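Local coordinates for SusD-like carbohydrate binding protein BF1063 (Bacteroides fragilis NCTC 9343, PDB 3I4G) that probably binds carbohydrate at the outer membrane as a SusD-like component of glycan uptake, at residues N248-F253 with V384-E389. Numbering follows the deposited sequence.
Sequences NKENIF and VIRYAE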
loop_
_atom_site.group_PDB
_atom_site.type_symbol
_atom_site.label_atom_id
_atom_site.label_comp_id
_atom_site.label_asym_id
_atom_site.label_seq_id
_atom_site.Cartn_x
_atom_site.Cartn_y
_atom_site.Cartn_z
ATOM N N ASN A 248 -2.430 1.192 -19.319
ATOM C CA ASN A 248 -3.731 0.622 -19.061
ATOM C C ASN A 248 -4.639 1.717 -18.509
ATOM O O ASN A 248 -4.192 2.830 -18.195
ATOM C CB ASN A 248 -3.611 -0.575 -18.103
ATOM C CG ASN A 248 -3.122 -0.194 -16.744
ATOM O OD1 ASN A 248 -3.836 0.439 -15.993
ATOM N ND2 ASN A 248 -1.881 -0.546 -16.419
ATOM N N LYS A 249 -5.917 1.395 -18.375
ATOM C CA LYS A 249 -6.928 2.352 -17.886
ATOM C C LYS A 249 -7.302 2.094 -16.433
ATOM O O LYS A 249 -8.295 2.634 -15.933
ATOM C CB LYS A 249 -8.161 2.289 -18.791
ATOM C CG LYS A 249 -7.836 2.821 -20.195
ATOM C CD LYS A 249 -9.040 2.906 -21.075
ATOM C CE LYS A 249 -8.694 3.643 -22.343
ATOM N NZ LYS A 249 -9.938 3.789 -23.141
ATOM N N GLU A 250 -6.512 1.256 -15.746
ATOM C CA GLU A 250 -6.817 0.901 -14.352
ATOM C C GLU A 250 -5.982 1.681 -13.334
ATOM O O GLU A 250 -6.498 2.092 -12.285
ATOM C CB GLU A 250 -6.617 -0.592 -14.122
ATOM C CG GLU A 250 -6.778 -1.016 -12.661
ATOM C CD GLU A 250 -7.126 -2.458 -12.456
ATOM O OE1 GLU A 250 -7.300 -3.195 -13.443
ATOM O OE2 GLU A 250 -7.251 -2.829 -11.259
ATOM N N ASN A 251 -4.710 1.895 -13.632
ATOM C CA ASN A 251 -3.798 2.562 -12.703
ATOM C C ASN A 251 -4.015 4.077 -12.800
ATOM O O ASN A 251 -3.538 4.732 -13.701
ATOM C CB ASN A 251 -2.345 2.172 -12.975
ATOM C CG ASN A 251 -2.038 0.736 -12.589
ATOM O OD1 ASN A 251 -2.765 0.124 -11.791
ATOM N ND2 ASN A 251 -0.976 0.180 -13.177
ATOM N N ILE A 252 -4.759 4.596 -11.841
ATOM C CA ILE A 252 -5.188 5.999 -11.804
ATOM C C ILE A 252 -4.074 6.899 -11.311
ATOM O O ILE A 252 -3.828 7.949 -11.895
ATOM C CB ILE A 252 -6.441 6.126 -10.938
ATOM C CG1 ILE A 252 -7.631 5.497 -11.668
ATOM C CG2 ILE A 252 -6.757 7.601 -10.613
ATOM C CD1 ILE A 252 -8.871 5.222 -10.797
ATOM N N PHE A 253 -3.425 6.498 -10.222
ATOM C CA PHE A 253 -2.307 7.251 -9.632
ATOM C C PHE A 253 -1.230 6.237 -9.292
ATOM O O PHE A 253 -1.526 5.194 -8.718
ATOM C CB PHE A 253 -2.750 8.089 -8.418
ATOM C CG PHE A 253 -1.684 9.035 -7.920
ATOM C CD1 PHE A 253 -1.293 10.118 -8.672
ATOM C CD2 PHE A 253 -1.073 8.842 -6.694
ATOM C CE1 PHE A 253 -0.258 10.939 -8.249
ATOM C CE2 PHE A 253 -0.052 9.698 -6.267
ATOM C CZ PHE A 253 0.352 10.724 -7.043
ATOM N N VAL A 384 -0.642 3.443 -6.755
ATOM C CA VAL A 384 -1.134 3.994 -5.504
ATOM C C VAL A 384 -2.654 3.880 -5.463
ATOM O O VAL A 384 -3.240 3.511 -4.446
ATOM C CB VAL A 384 -0.661 5.445 -5.348
ATOM C CG1 VAL A 384 -1.212 6.019 -4.071
ATOM C CG2 VAL A 384 0.867 5.514 -5.317
ATOM N N ILE A 385 -3.327 4.201 -6.564
ATOM C CA ILE A 385 -4.770 4.065 -6.699
ATOM C C ILE A 385 -5.066 3.300 -7.978
ATOM O O ILE A 385 -4.720 3.738 -9.079
ATOM C CB ILE A 385 -5.507 5.421 -6.784
ATOM C CG1 ILE A 385 -5.246 6.304 -5.552
ATOM C CG2 ILE A 385 -7.021 5.224 -7.008
ATOM C CD1 ILE A 385 -5.784 5.786 -4.202
ATOM N N ARG A 386 -5.704 2.152 -7.818
ATOM C CA ARG A 386 -6.181 1.319 -8.925
ATOM C C ARG A 386 -7.700 1.370 -8.995
ATOM O O ARG A 386 -8.407 1.428 -7.980
ATOM C CB ARG A 386 -5.707 -0.140 -8.776
ATOM C CG ARG A 386 -4.234 -0.289 -8.767
ATOM C CD ARG A 386 -3.732 -1.696 -9.030
ATOM N NE ARG A 386 -3.983 -2.718 -8.013
ATOM C CZ ARG A 386 -4.891 -3.700 -8.090
ATOM N NH1 ARG A 386 -5.848 -3.743 -9.028
ATOM N NH2 ARG A 386 -4.882 -4.639 -7.163
ATOM N N TYR A 387 -8.204 1.265 -10.225
ATOM C CA TYR A 387 -9.670 1.247 -10.401
ATOM C C TYR A 387 -10.318 0.073 -9.643
ATOM O O TYR A 387 -11.438 0.178 -9.201
ATOM C CB TYR A 387 -10.041 1.217 -11.881
ATOM C CG TYR A 387 -11.497 1.502 -12.220
ATOM C CD1 TYR A 387 -12.107 2.657 -11.793
ATOM C CD2 TYR A 387 -12.227 0.617 -13.007
ATOM C CE1 TYR A 387 -13.409 2.935 -12.148
ATOM C CE2 TYR A 387 -13.522 0.888 -13.354
ATOM C CZ TYR A 387 -14.095 2.039 -12.926
ATOM O OH TYR A 387 -15.402 2.346 -13.307
ATOM N N ALA A 388 -9.626 -1.065 -9.481
ATOM C CA ALA A 388 -10.229 -2.123 -8.687
ATOM C C ALA A 388 -10.524 -1.675 -7.265
ATOM O O ALA A 388 -11.535 -2.078 -6.687
ATOM C CB ALA A 388 -9.328 -3.312 -8.625
ATOM N N GLU A 389 -9.664 -0.841 -6.673
ATOM C CA GLU A 389 -9.945 -0.336 -5.330
ATOM C C GLU A 389 -11.154 0.600 -5.375
ATOM O O GLU A 389 -11.974 0.620 -4.453
ATOM C CB GLU A 389 -8.745 0.406 -4.747
ATOM C CG GLU A 389 -9.077 0.923 -3.338
ATOM C CD GLU A 389 -8.046 1.835 -2.713
ATOM O OE1 GLU A 389 -6.892 1.862 -3.176
ATOM O OE2 GLU A 389 -8.408 2.540 -1.728
#
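E250 reaches across to the start of helix 387-400, where its OE2 meets NH1 of R386 at 2.8 Å in a salt bridge. With CG anti to its backbone N (chi1 174°) and the chain extended beyond, the carboxylate comes to the edge of the guanidinium near its plane, the two planes turned 45° apart. The NH1 hydrogen bond is weak, at 128°, so the pairing is probably largely electrostatic. The same oxygen takes a weak, 3.5 Å bond from A388 N in the first turn of the helix, while the carbonyl O of E250 accepts from Y387 N at 2.8 Å. R386, the N-cap residue, runs alongside N251, pointing the same way; its CG and CD pack on N251 OD1, a buried oxygen without a hydrogen-bond partner, whereas N251 ND2 donates to G245 O and L239 O.

Here strand 380-386 runs into the helix, and 248-253 pairs antiparallel with its end: N251 and R386 are a non-hydrogen-bonded pair, F253 and I385 a hydrogen-bonded one. In two classic bulges I385 O accepts from I252 N and F253 N, and F253 O from V384 N and I385 N. V384 lies beside the F253 ring, its CB 3.7 Å from CD2 and its CG1 in the ring plane at the edge. I385 packs on helix 197-211, Y387 on helix 214-227.

R420 and N233 N hold E250 OE1, while R386 NH1 also pairs with E447 and NH2 with E451, a buried salt-bridge chain in which the arginines probably offset much of the acids' charge.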